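Local coordinates for protein N6 adenine specific DNA methylase (Encephalitozoon cuniculi, PDB 3Q87) that methylates the translation termination factor eRF1 as the S-adenosylmethionine-dependent catalytic subunit of the Mtq2-Trm112 complex, at residues T10-E18 with G35-K43; L22-G31 with I74-N85. All coordinates share one frame; numbering follows the deposited sequence.

Contact 1 and contact 2 are both largely buried and stack as two layers of one Rossmann-like domain. In contact 1 helices 8-20 and 36-41 lie side by side on the sheet; in contact 2 strands 26-30 and 81-84 pair beneath them. The layers meet where Leu13 and Leu17 pack on Val83, Leu41 packs on Val27, and Thr38 probably hydrogen-bonds Asp29. Contact 1 has no clear hydrogen bond between its segments: it is apolar inside, with Glu18 and Gln40 at a more polar margin. Contact 2 combines backbone hydrogen bonds in the sheet centre with apolar side chains on both faces. Both reach S-adenosylmethionine, contact 1 through Thr10 and Ile37, contact 2 through Gly31 and Asn85.

Contact 1. Residues T10-E18 with G35-K43; sequences TYTLMDALE and GVITEQLRK. With SAM (S-adenosylmethionine), chain D.
Met14 sets its CG anti to the carbonyl carbon and keeps chi2 extended, which brings SD to helix 36-41; a bend at chi3 (71°) then turns the terminal methyl CE toward the Val36 carbonyl. Ile37 likewise has CG1 anti to its own carbonyl carbon, and its extended chain runs on toward the ligand. The two side chains meet at a slant, CG of Met14 lying 3.7 Å from CG1 of Ile37. Beyond this, Met14 SD rests 4.0 Å from Val36 CG2, and Met14 CE comes to 3.5 Å from the carbonyl O of Val36. Val36 turns its other methyl, CG1, toward both Met14 SD and Thr10 OG1, a hydroxyl that the contact buries without a partner and that sits over one face of its neighbour Tyr11's ring. The helices are those on one face of the Rossmann-like sheet of class I methyltransferases: helix 8-20 precedes strand 26-30, helix 36-41 follows it, and their short axes run nearly parallel, 14° apart and 10.6 Å at closest approach. On the side facing the sheet, Leu13 and Leu17 each stand roughly perpendicular to Ile37. Leu13 CD2 meets Ile37 CD1 at 3.7 Å, while Leu17 CD1 takes the CG2 branch at 3.9 Å and lies farther, 4.4 Å, from Leu41 CD2. The same two leucines also lie on Val83 of strand 81-84. Ile37 CD1 touches Leu13 on one flank and, at roughly a right angle to that, comes within 3.6 Å of S-adenosylmethionine OXT. Farther along, Gln40 reaches across to helix 8-20, running counter to the Met14 side chain. Its amide lies nearly coplanar with the carboxylate of Glu18, the planes 15° apart, close to the carbonyl O of Met14.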
loop_
_atom_site.group_PDB
_atom_site.type_symbol
_atom_site.label_atom_id
_atom_site.label_comp_id
_atom_site.label_asym_id
_atom_site.label_seq_id
_atom_site.Cartn_x
_atom_site.Cartn_y
_atom_site.Cartn_z
ATOM N N THR B 10 -17.976 -5.657 -0.732
ATOM C CA THR B 10 -16.896 -5.397 0.215
ATOM C C THR B 10 -17.050 -6.285 1.457
ATOM O O THR B 10 -16.089 -6.860 1.930
ATOM C CB THR B 10 -16.760 -3.899 0.623
ATOM O OG1 THR B 10 -17.102 -3.726 2.001
ATOM C CG2 THR B 10 -17.615 -2.997 -0.227
ATOM N N TYR B 11 -18.266 -6.423 1.966
ATOM C CA TYR B 11 -18.452 -7.228 3.172
ATOM C C TYR B 11 -18.173 -8.730 2.997
ATOM O O TYR B 11 -17.801 -9.402 3.951
ATOM C CB TYR B 11 -19.827 -6.967 3.795
ATOM C CG TYR B 11 -19.935 -5.554 4.309
ATOM C CD1 TYR B 11 -19.040 -5.079 5.261
ATOM C CD2 TYR B 11 -20.903 -4.686 3.832
ATOM C CE1 TYR B 11 -19.121 -3.782 5.744
ATOM C CE2 TYR B 11 -20.983 -3.382 4.299
ATOM C CZ TYR B 11 -20.093 -2.942 5.257
ATOM O OH TYR B 11 -20.166 -1.650 5.737
ATOM N N THR B 12 -18.335 -9.259 1.793
ATOM C CA THR B 12 -17.945 -10.649 1.577
ATOM C C THR B 12 -16.409 -10.797 1.574
ATOM O O THR B 12 -15.876 -11.787 2.070
ATOM C CB THR B 12 -18.554 -11.264 0.287
ATOM O OG1 THR B 12 -17.705 -10.993 -0.829
ATOM C CG2 THR B 12 -19.932 -10.701 0.011
ATOM N N LEU B 13 -15.699 -9.816 1.024
ATOM C CA LEU B 13 -14.241 -9.815 1.122
ATOM C C LEU B 13 -13.836 -9.724 2.595
ATOM O O LEU B 13 -13.032 -10.518 3.081
ATOM C CB LEU B 13 -13.620 -8.682 0.276
ATOM C CG LEU B 13 -12.087 -8.525 0.262
ATOM C CD1 LEU B 13 -11.390 -9.848 0.012
ATOM C CD2 LEU B 13 -11.614 -7.463 -0.766
ATOM N N MET B 14 -14.433 -8.783 3.318
ATOM C CA MET B 14 -14.120 -8.619 4.729
ATOM C C MET B 14 -14.397 -9.889 5.537
ATOM O O MET B 14 -13.601 -10.262 6.402
ATOM C CB MET B 14 -14.889 -7.437 5.314
ATOM C CG MET B 14 -14.446 -6.106 4.724
ATOM S SD MET B 14 -15.318 -4.658 5.384
ATOM C CE MET B 14 -14.663 -4.555 7.057
ATOM N N ASP B 15 -15.521 -10.544 5.260
ATOM C CA ASP B 15 -15.867 -11.775 5.965
ATOM C C ASP B 15 -14.814 -12.851 5.720
ATOM O O ASP B 15 -14.378 -13.518 6.656
ATOM C CB ASP B 15 -17.254 -12.294 5.558
ATOM C CG ASP B 15 -18.397 -11.521 6.216
ATOM O OD1 ASP B 15 -18.141 -10.683 7.115
ATOM O OD2 ASP B 15 -19.561 -11.756 5.827
ATOM N N ALA B 16 -14.386 -13.007 4.469
ATOM C CA ALA B 16 -13.356 -13.997 4.171
ATOM C C ALA B 16 -12.008 -13.685 4.842
ATOM O O ALA B 16 -11.330 -14.594 5.337
ATOM C CB ALA B 16 -13.196 -14.188 2.677
ATOM N N LEU B 17 -11.625 -12.408 4.854
ATOM C CA LEU B 17 -10.384 -11.975 5.499
ATOM C C LEU B 17 -10.445 -12.275 6.985
ATOM O O LEU B 17 -9.455 -12.673 7.605
ATOM C CB LEU B 17 -10.151 -10.474 5.292
ATOM C CG LEU B 17 -9.813 -10.037 3.857
ATOM C CD1 LEU B 17 -9.868 -8.534 3.728
ATOM C CD2 LEU B 17 -8.444 -10.560 3.436
ATOM N N GLU B 18 -11.622 -12.080 7.554
ATOM C CA GLU B 18 -11.797 -12.301 8.975
ATOM C C GLU B 18 -11.526 -13.760 9.344
ATOM O O GLU B 18 -10.887 -14.041 10.359
ATOM C CB GLU B 18 -13.207 -11.882 9.406
ATOM C CG GLU B 18 -13.383 -11.825 10.905
ATOM C CD GLU B 18 -12.402 -10.880 11.564
ATOM O OE1 GLU B 18 -11.958 -9.911 10.902
ATOM O OE2 GLU B 18 -12.075 -11.106 12.752
ATOM N N GLY B 35 -11.612 3.266 3.143
ATOM C CA GLY B 35 -10.839 2.508 4.120
ATOM C C GLY B 35 -11.587 1.568 5.042
ATOM O O GLY B 35 -11.077 1.211 6.103
ATOM N N VAL B 36 -12.784 1.145 4.646
ATOM C CA VAL B 36 -13.531 0.183 5.453
ATOM C C VAL B 36 -12.721 -1.101 5.686
ATOM O O VAL B 36 -12.697 -1.635 6.786
ATOM C CB VAL B 36 -14.947 -0.115 4.858
ATOM C CG1 VAL B 36 -14.857 -1.011 3.601
ATOM C CG2 VAL B 36 -15.859 -0.705 5.905
ATOM N N ILE B 37 -12.030 -1.587 4.663
ATOM C CA ILE B 37 -11.221 -2.791 4.844
ATOM C C ILE B 37 -9.925 -2.518 5.637
ATOM O O ILE B 37 -9.517 -3.323 6.495
ATOM C CB ILE B 37 -10.925 -3.469 3.496
ATOM C CG1 ILE B 37 -12.235 -3.886 2.824
ATOM C CG2 ILE B 37 -10.041 -4.684 3.700
ATOM C CD1 ILE B 37 -12.033 -4.533 1.443
ATOM N N THR B 38 -9.304 -1.370 5.375
ATOM C CA THR B 38 -8.153 -0.913 6.153
ATOM C C THR B 38 -8.470 -0.889 7.653
ATOM O O THR B 38 -7.674 -1.333 8.480
ATOM C CB THR B 38 -7.679 0.505 5.713
ATOM O OG1 THR B 38 -7.042 0.425 4.435
ATOM C CG2 THR B 38 -6.682 1.096 6.734
ATOM N N GLU B 39 -9.641 -0.369 7.989
ATOM C CA GLU B 39 -10.087 -0.302 9.379
ATOM C C GLU B 39 -10.049 -1.671 10.075
ATOM O O GLU B 39 -9.643 -1.784 11.235
ATOM C CB GLU B 39 -11.499 0.281 9.448
ATOM C CG GLU B 39 -11.879 0.823 10.831
ATOM C CD GLU B 39 -13.233 1.525 10.823
ATOM O OE1 GLU B 39 -13.325 2.650 11.353
ATOM O OE2 GLU B 39 -14.204 0.955 10.279
ATOM N N GLN B 40 -10.476 -2.709 9.367
ATOM C CA GLN B 40 -10.465 -4.058 9.923
ATOM C C GLN B 40 -9.042 -4.641 9.956
ATOM O O GLN B 40 -8.627 -5.259 10.947
ATOM C CB GLN B 40 -11.409 -4.956 9.121
ATOM C CG GLN B 40 -11.127 -6.434 9.268
ATOM C CD GLN B 40 -11.698 -7.252 8.123
ATOM O OE1 GLN B 40 -12.271 -8.318 8.332
ATOM N NE2 GLN B 40 -11.549 -6.744 6.903
ATOM N N LEU B 41 -8.301 -4.425 8.873
ATOM C CA LEU B 41 -6.935 -4.928 8.723
ATOM C C LEU B 41 -5.940 -4.340 9.719
ATOM O O LEU B 41 -5.016 -5.014 10.146
ATOM C CB LEU B 41 -6.420 -4.643 7.311
ATOM C CG LEU B 41 -7.048 -5.462 6.187
ATOM C CD1 LEU B 41 -6.539 -5.009 4.839
ATOM C CD2 LEU B 41 -6.755 -6.930 6.401
ATOM N N ARG B 42 -6.106 -3.072 10.069
ATOM C CA ARG B 42 -5.087 -2.419 10.880
ATOM C C ARG B 42 -5.095 -2.879 12.325
ATOM O O ARG B 42 -4.174 -2.586 13.081
ATOM C CB ARG B 42 -5.187 -0.900 10.796
ATOM C CG ARG B 42 -6.412 -0.287 11.434
ATOM C CD ARG B 42 -6.394 1.220 11.174
ATOM N NE ARG B 42 -7.562 1.897 11.724
ATOM C CZ ARG B 42 -7.667 2.282 12.990
ATOM N NH1 ARG B 42 -6.670 2.054 13.838
ATOM N NH2 ARG B 42 -8.769 2.892 13.410
ATOM N N LYS B 43 -6.131 -3.616 12.703
ATOM C CA LYS B 43 -6.214 -4.121 14.061
ATOM C C LYS B 43 -5.132 -5.163 14.334
ATOM O O LYS B 43 -4.647 -5.267 15.451
ATOM C CB LYS B 43 -7.615 -4.671 14.342
ATOM C CG LYS B 43 -8.694 -3.576 14.316
ATOM C CD LYS B 43 -10.091 -4.107 14.614
ATOM C CE LYS B 43 -10.556 -5.063 13.534
ATOM N NZ LYS B 43 -11.909 -5.622 13.836
HETATM N N SAM D . -11.987 -1.271 -1.038
HETATM C CA SAM D . -13.284 -0.627 -1.286
HETATM C C SAM D . -14.408 -1.594 -0.888
HETATM O O SAM D . -15.538 -1.196 -0.604
HETATM O OXT SAM D . -14.213 -2.807 -0.838
HETATM C CB SAM D . -13.460 -0.058 -2.721
HETATM C CG SAM D . -13.595 -0.987 -3.954
HETATM S SD SAM D . -14.048 -0.218 -5.572
HETATM C CE SAM D . -14.984 -1.529 -6.387
HETATM C "C5'" SAM D . -12.505 -0.277 -6.517
HETATM C "C4'" SAM D . -11.563 0.797 -5.997
HETATM O "O4'" SAM D . -10.370 0.794 -6.763
HETATM C "C3'" SAM D . -12.152 2.197 -6.087
HETATM O "O3'" SAM D . -11.952 2.842 -4.850
HETATM C "C2'" SAM D . -11.339 2.885 -7.165
HETATM O "O2'" SAM D . -11.145 4.263 -6.947
HETATM C "C1'" SAM D . -10.031 2.133 -7.067
HETATM N N9 SAM D . -9.284 2.096 -8.315
HETATM C C8 SAM D . -9.747 2.111 -9.611
HETATM N N7 SAM D . -8.674 2.045 -10.429
HETATM C C5 SAM D . -7.547 1.978 -9.658
HETATM C C6 SAM D . -6.197 1.885 -9.946
HETATM N N6 SAM D . -5.795 1.845 -11.212
HETATM N N1 SAM D . -5.271 1.831 -8.917
HETATM C C2 SAM D . -5.672 1.864 -7.592
HETATM N N3 SAM D . -7.022 1.953 -7.311
HETATM C C4 SAM D . -7.926 2.012 -8.324
#

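Contact 2. Residues L22-G31 with I74-N85; sequences LEMKIVLDLG and INQESVDVVVFN. With SAM (S-adenosylmethionine), chain D.
Leu30 lies across Phe84 where two neighbouring parallel strands, 26-30 and 81-84, end in the central sheet of the Rossmann-like methyltransferase fold. From CB, which sits 3.5 Å from Val83 O, the Leu30 side chain turns CG away from its backbone N (chi1 -174°). CG itself passes close to Phe84 CD1 and CE1. At the tip, CD2 makes a CH-pi contact over one face of the Phe84 ring, 3.7 Å from its centroid, and also touches Val82 CG1. The backbones alternate bonds: Leu28 N gives to Val81 O and Leu28 O takes from Val83 N, both nearly straight, then Leu30 N gives to Val83 O. At the start of strand 26-30, Ile26 N donates to the anti lone pair of Asp80 OD2 (2.8 Å, 174°), while Ile26 O accepts from both Asp80 N and Val81 N. Near here, Ser78 and Val79 meet the chain of Putative uncharacterized protein ECU08_1170. At the other end the strands open onto S-adenosylmethionine, whose amino N donates to Gly31 O at 2.7 Å, while Asn85 ND2 donates to its carboxylate OXT at 3.0 Å.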
loop_
_atom_site.group_PDB
_atom_site.type_symbol
_atom_site.label_atom_id
_atom_site.label_comp_id
_atom_site.label_asym_id
_atom_site.label_seq_id
_atom_site.Cartn_x
_atom_site.Cartn_y
_atom_site.Cartn_z
ATOM N N LEU B 22 -5.639 -12.967 9.185
ATOM C CA LEU B 22 -4.384 -12.290 8.846
ATOM C C LEU B 22 -3.840 -11.520 10.032
ATOM O O LEU B 22 -4.543 -10.720 10.634
ATOM C CB LEU B 22 -4.575 -11.320 7.678
ATOM C CG LEU B 22 -4.730 -11.936 6.296
ATOM C CD1 LEU B 22 -4.749 -10.830 5.244
ATOM C CD2 LEU B 22 -3.609 -12.940 6.009
ATOM N N GLU B 23 -2.574 -11.739 10.350
ATOM C CA GLU B 23 -1.995 -11.145 11.544
ATOM C C GLU B 23 -0.494 -10.936 11.387
ATOM O O GLU B 23 0.185 -11.773 10.799
ATOM C CB GLU B 23 -2.268 -12.071 12.725
ATOM C CG GLU B 23 -1.486 -11.758 13.974
ATOM C CD GLU B 23 -1.826 -12.719 15.096
ATOM O OE1 GLU B 23 -2.011 -13.921 14.800
ATOM O OE2 GLU B 23 -1.910 -12.274 16.262
ATOM N N MET B 24 0.016 -9.818 11.903
ATOM C CA MET B 24 1.449 -9.544 11.880
ATOM C C MET B 24 2.019 -9.455 10.468
ATOM O O MET B 24 3.169 -9.818 10.240
ATOM C CB MET B 24 2.214 -10.629 12.640
ATOM C CG MET B 24 1.959 -10.648 14.133
ATOM S SD MET B 24 2.117 -9.012 14.848
ATOM C CE MET B 24 0.399 -8.669 15.230
ATOM N N LYS B 25 1.228 -8.981 9.518
ATOM C CA LYS B 25 1.730 -8.811 8.165
ATOM C C LYS B 25 1.863 -7.342 7.802
ATOM O O LYS B 25 1.338 -6.468 8.501
ATOM C CB LYS B 25 0.823 -9.519 7.170
ATOM C CG LYS B 25 0.648 -11.012 7.457
ATOM C CD LYS B 25 1.965 -11.755 7.325
ATOM C CE LYS B 25 1.806 -13.235 7.619
ATOM N NZ LYS B 25 1.803 -13.480 9.091
ATOM N N ILE B 26 2.584 -7.069 6.719
ATOM C CA ILE B 26 2.489 -5.770 6.068
ATOM C C ILE B 26 1.525 -5.962 4.903
ATOM O O ILE B 26 1.785 -6.747 4.009
ATOM C CB ILE B 26 3.854 -5.245 5.566
ATOM C CG1 ILE B 26 4.801 -5.000 6.742
ATOM C CG2 ILE B 26 3.674 -3.929 4.797
ATOM C CD1 ILE B 26 6.222 -4.577 6.289
ATOM N N VAL B 27 0.386 -5.279 4.949
ATOM C CA VAL B 27 -0.689 -5.541 3.998
ATOM C C VAL B 27 -0.973 -4.302 3.183
ATOM O O VAL B 27 -1.066 -3.187 3.715
ATOM C CB VAL B 27 -2.006 -5.946 4.706
ATOM C CG1 VAL B 27 -3.112 -6.244 3.679
ATOM C CG2 VAL B 27 -1.774 -7.138 5.606
ATOM N N LEU B 28 -1.095 -4.496 1.883
ATOM C CA LEU B 28 -1.459 -3.405 1.002
ATOM C C LEU B 28 -2.943 -3.526 0.713
ATOM O O LEU B 28 -3.366 -4.511 0.101
ATOM C CB LEU B 28 -0.672 -3.497 -0.304
ATOM C CG LEU B 28 -0.859 -2.326 -1.276
ATOM C CD1 LEU B 28 -0.094 -1.092 -0.804
ATOM C CD2 LEU B 28 -0.406 -2.718 -2.680
ATOM N N ASP B 29 -3.723 -2.550 1.179
ATOM C CA ASP B 29 -5.147 -2.467 0.842
ATOM C C ASP B 29 -5.249 -1.642 -0.439
ATOM O O ASP B 29 -5.260 -0.412 -0.407
ATOM C CB ASP B 29 -5.937 -1.789 1.972
ATOM C CG ASP B 29 -7.417 -1.578 1.630
ATOM O OD1 ASP B 29 -7.903 -2.146 0.615
ATOM O OD2 ASP B 29 -8.103 -0.842 2.385
ATOM N N LEU B 30 -5.292 -2.332 -1.569
ATOM C CA LEU B 30 -5.283 -1.697 -2.876
ATOM C C LEU B 30 -6.709 -1.306 -3.269
ATOM O O LEU B 30 -7.609 -2.131 -3.181
ATOM C CB LEU B 30 -4.714 -2.698 -3.884
ATOM C CG LEU B 30 -4.445 -2.270 -5.321
ATOM C CD1 LEU B 30 -3.457 -1.138 -5.345
ATOM C CD2 LEU B 30 -3.905 -3.458 -6.123
ATOM N N GLY B 31 -6.915 -0.071 -3.721
ATOM C CA GLY B 31 -8.263 0.418 -3.977
ATOM C C GLY B 31 -9.012 0.545 -2.650
ATOM O O GLY B 31 -10.128 0.057 -2.481
ATOM N N ILE B 74 4.843 1.074 -5.688
ATOM C CA ILE B 74 4.987 0.238 -4.508
ATOM C C ILE B 74 6.127 -0.751 -4.681
ATOM O O ILE B 74 6.213 -1.453 -5.688
ATOM C CB ILE B 74 3.672 -0.559 -4.198
ATOM C CG1 ILE B 74 2.484 0.392 -4.042
ATOM C CG2 ILE B 74 3.843 -1.416 -2.939
ATOM C CD1 ILE B 74 2.716 1.517 -2.997
ATOM N N ASN B 75 7.008 -0.810 -3.692
ATOM C CA ASN B 75 8.016 -1.864 -3.638
ATOM C C ASN B 75 7.390 -3.143 -3.084
ATOM O O ASN B 75 7.183 -3.264 -1.880
ATOM C CB ASN B 75 9.167 -1.414 -2.747
ATOM C CG ASN B 75 10.285 -2.430 -2.670
ATOM O OD1 ASN B 75 10.326 -3.403 -3.429
ATOM N ND2 ASN B 75 11.212 -2.204 -1.746
ATOM N N GLN B 76 7.070 -4.088 -3.962
ATOM C CA GLN B 76 6.353 -5.302 -3.556
ATOM C C GLN B 76 7.167 -6.278 -2.709
ATOM O O GLN B 76 6.609 -7.131 -2.013
ATOM C CB GLN B 76 5.782 -6.011 -4.779
ATOM C CG GLN B 76 4.719 -5.196 -5.462
ATOM C CD GLN B 76 4.010 -5.966 -6.541
ATOM O OE1 GLN B 76 3.307 -6.933 -6.266
ATOM N NE2 GLN B 76 4.183 -5.534 -7.777
ATOM N N GLU B 77 8.485 -6.157 -2.769
ATOM C CA GLU B 77 9.346 -6.945 -1.900
ATOM C C GLU B 77 9.087 -6.617 -0.438
ATOM O O GLU B 77 9.374 -7.417 0.450
ATOM C CB GLU B 77 10.824 -6.693 -2.224
ATOM C CG GLU B 77 11.261 -7.201 -3.596
ATOM C CD GLU B 77 12.771 -7.083 -3.811
ATOM O OE1 GLU B 77 13.198 -6.264 -4.654
ATOM O OE2 GLU B 77 13.534 -7.803 -3.126
ATOM N N SER B 78 8.539 -5.443 -0.179
ATOM C CA SER B 78 8.333 -5.026 1.197
ATOM C C SER B 78 6.945 -5.369 1.715
ATOM O O SER B 78 6.652 -5.176 2.884
ATOM C CB SER B 78 8.618 -3.533 1.334
ATOM O OG SER B 78 9.994 -3.287 1.090
ATOM N N VAL B 79 6.102 -5.896 0.843
ATOM C CA VAL B 79 4.717 -6.198 1.208
ATOM C C VAL B 79 4.484 -7.695 1.310
ATOM O O VAL B 79 4.887 -8.456 0.420
ATOM C CB VAL B 79 3.738 -5.590 0.179
ATOM C CG1 VAL B 79 2.276 -6.010 0.472
ATOM C CG2 VAL B 79 3.897 -4.080 0.153
ATOM N N ASP B 80 3.837 -8.125 2.391
ATOM C CA ASP B 80 3.459 -9.539 2.540
ATOM C C ASP B 80 2.188 -9.931 1.779
ATOM O O ASP B 80 2.136 -10.973 1.140
ATOM C CB ASP B 80 3.232 -9.878 4.008
ATOM C CG ASP B 80 4.475 -9.708 4.851
ATOM O OD1 ASP B 80 5.523 -10.318 4.529
ATOM O OD2 ASP B 80 4.379 -8.971 5.853
ATOM N N VAL B 81 1.148 -9.110 1.899
ATOM C CA VAL B 81 -0.160 -9.431 1.337
ATOM C C VAL B 81 -0.766 -8.223 0.636
ATOM O O VAL B 81 -0.645 -7.080 1.111
ATOM C CB VAL B 81 -1.155 -9.841 2.461
ATOM C CG1 VAL B 81 -2.579 -10.057 1.916
ATOM C CG2 VAL B 81 -0.652 -11.065 3.200
ATOM N N VAL B 82 -1.435 -8.492 -0.480
ATOM C CA VAL B 82 -2.229 -7.494 -1.170
ATOM C C VAL B 82 -3.709 -7.901 -1.150
ATOM O O VAL B 82 -4.047 -9.043 -1.461
ATOM C CB VAL B 82 -1.762 -7.344 -2.640
ATOM C CG1 VAL B 82 -2.730 -6.454 -3.418
ATOM C CG2 VAL B 82 -0.331 -6.781 -2.704
ATOM N N VAL B 83 -4.580 -6.975 -0.777
ATOM C CA VAL B 83 -6.019 -7.193 -0.806
ATOM C C VAL B 83 -6.611 -6.190 -1.791
ATOM O O VAL B 83 -6.293 -5.000 -1.736
ATOM C CB VAL B 83 -6.651 -6.923 0.579
ATOM C CG1 VAL B 83 -8.163 -7.121 0.508
ATOM C CG2 VAL B 83 -6.009 -7.813 1.649
ATOM N N PHE B 84 -7.489 -6.655 -2.669
ATOM C CA PHE B 84 -7.977 -5.816 -3.762
ATOM C C PHE B 84 -9.423 -6.125 -4.130
ATOM O O PHE B 84 -9.712 -7.169 -4.700
ATOM C CB PHE B 84 -7.091 -6.024 -4.993
ATOM C CG PHE B 84 -7.295 -5.009 -6.085
ATOM C CD1 PHE B 84 -7.904 -3.793 -5.826
ATOM C CD2 PHE B 84 -6.830 -5.261 -7.373
ATOM C CE1 PHE B 84 -8.064 -2.857 -6.833
ATOM C CE2 PHE B 84 -6.979 -4.324 -8.381
ATOM C CZ PHE B 84 -7.595 -3.129 -8.118
ATOM N N ASN B 85 -10.332 -5.215 -3.799
ATOM C CA ASN B 85 -11.648 -5.220 -4.422
ATOM C C ASN B 85 -11.546 -4.276 -5.612
ATOM O O ASN B 85 -11.531 -3.066 -5.441
ATOM C CB ASN B 85 -12.724 -4.779 -3.435
ATOM C CG ASN B 85 -14.132 -4.860 -4.020
ATOM O OD1 ASN B 85 -14.325 -5.330 -5.139
ATOM N ND2 ASN B 85 -15.112 -4.390 -3.267
HETATM N N SAM D . -11.987 -1.271 -1.038
HETATM C CA SAM D . -13.284 -0.627 -1.286
HETATM C C SAM D . -14.408 -1.594 -0.888
HETATM O O SAM D . -15.538 -1.196 -0.604
HETATM O OXT SAM D . -14.213 -2.807 -0.838
HETATM C CB SAM D . -13.460 -0.058 -2.721
HETATM C CG SAM D . -13.595 -0.987 -3.954
HETATM S SD SAM D . -14.048 -0.218 -5.572
HETATM C CE SAM D . -14.984 -1.529 -6.387
HETATM C "C5'" SAM D . -12.505 -0.277 -6.517
HETATM C "C4'" SAM D . -11.563 0.797 -5.997
HETATM O "O4'" SAM D . -10.370 0.794 -6.763
HETATM C "C3'" SAM D . -12.152 2.197 -6.087
HETATM O "O3'" SAM D . -11.952 2.842 -4.850
HETATM C "C2'" SAM D . -11.339 2.885 -7.165
HETATM O "O2'" SAM D . -11.145 4.263 -6.947
HETATM C "C1'" SAM D . -10.031 2.133 -7.067
HETATM N N9 SAM D . -9.284 2.096 -8.315
HETATM C C8 SAM D . -9.747 2.111 -9.611
HETATM N N7 SAM D . -8.674 2.045 -10.429
HETATM C C5 SAM D . -7.547 1.978 -9.658
HETATM C C6 SAM D . -6.197 1.885 -9.946
HETATM N N6 SAM D . -5.795 1.845 -11.212
HETATM N N1 SAM D . -5.271 1.831 -8.917
HETATM C C2 SAM D . -5.672 1.864 -7.592
HETATM N N3 SAM D . -7.022 1.953 -7.311
HETATM C C4 SAM D . -7.926 2.012 -8.324
HETATM O O HOH W 1 -9.675 -3.294 -1.932
#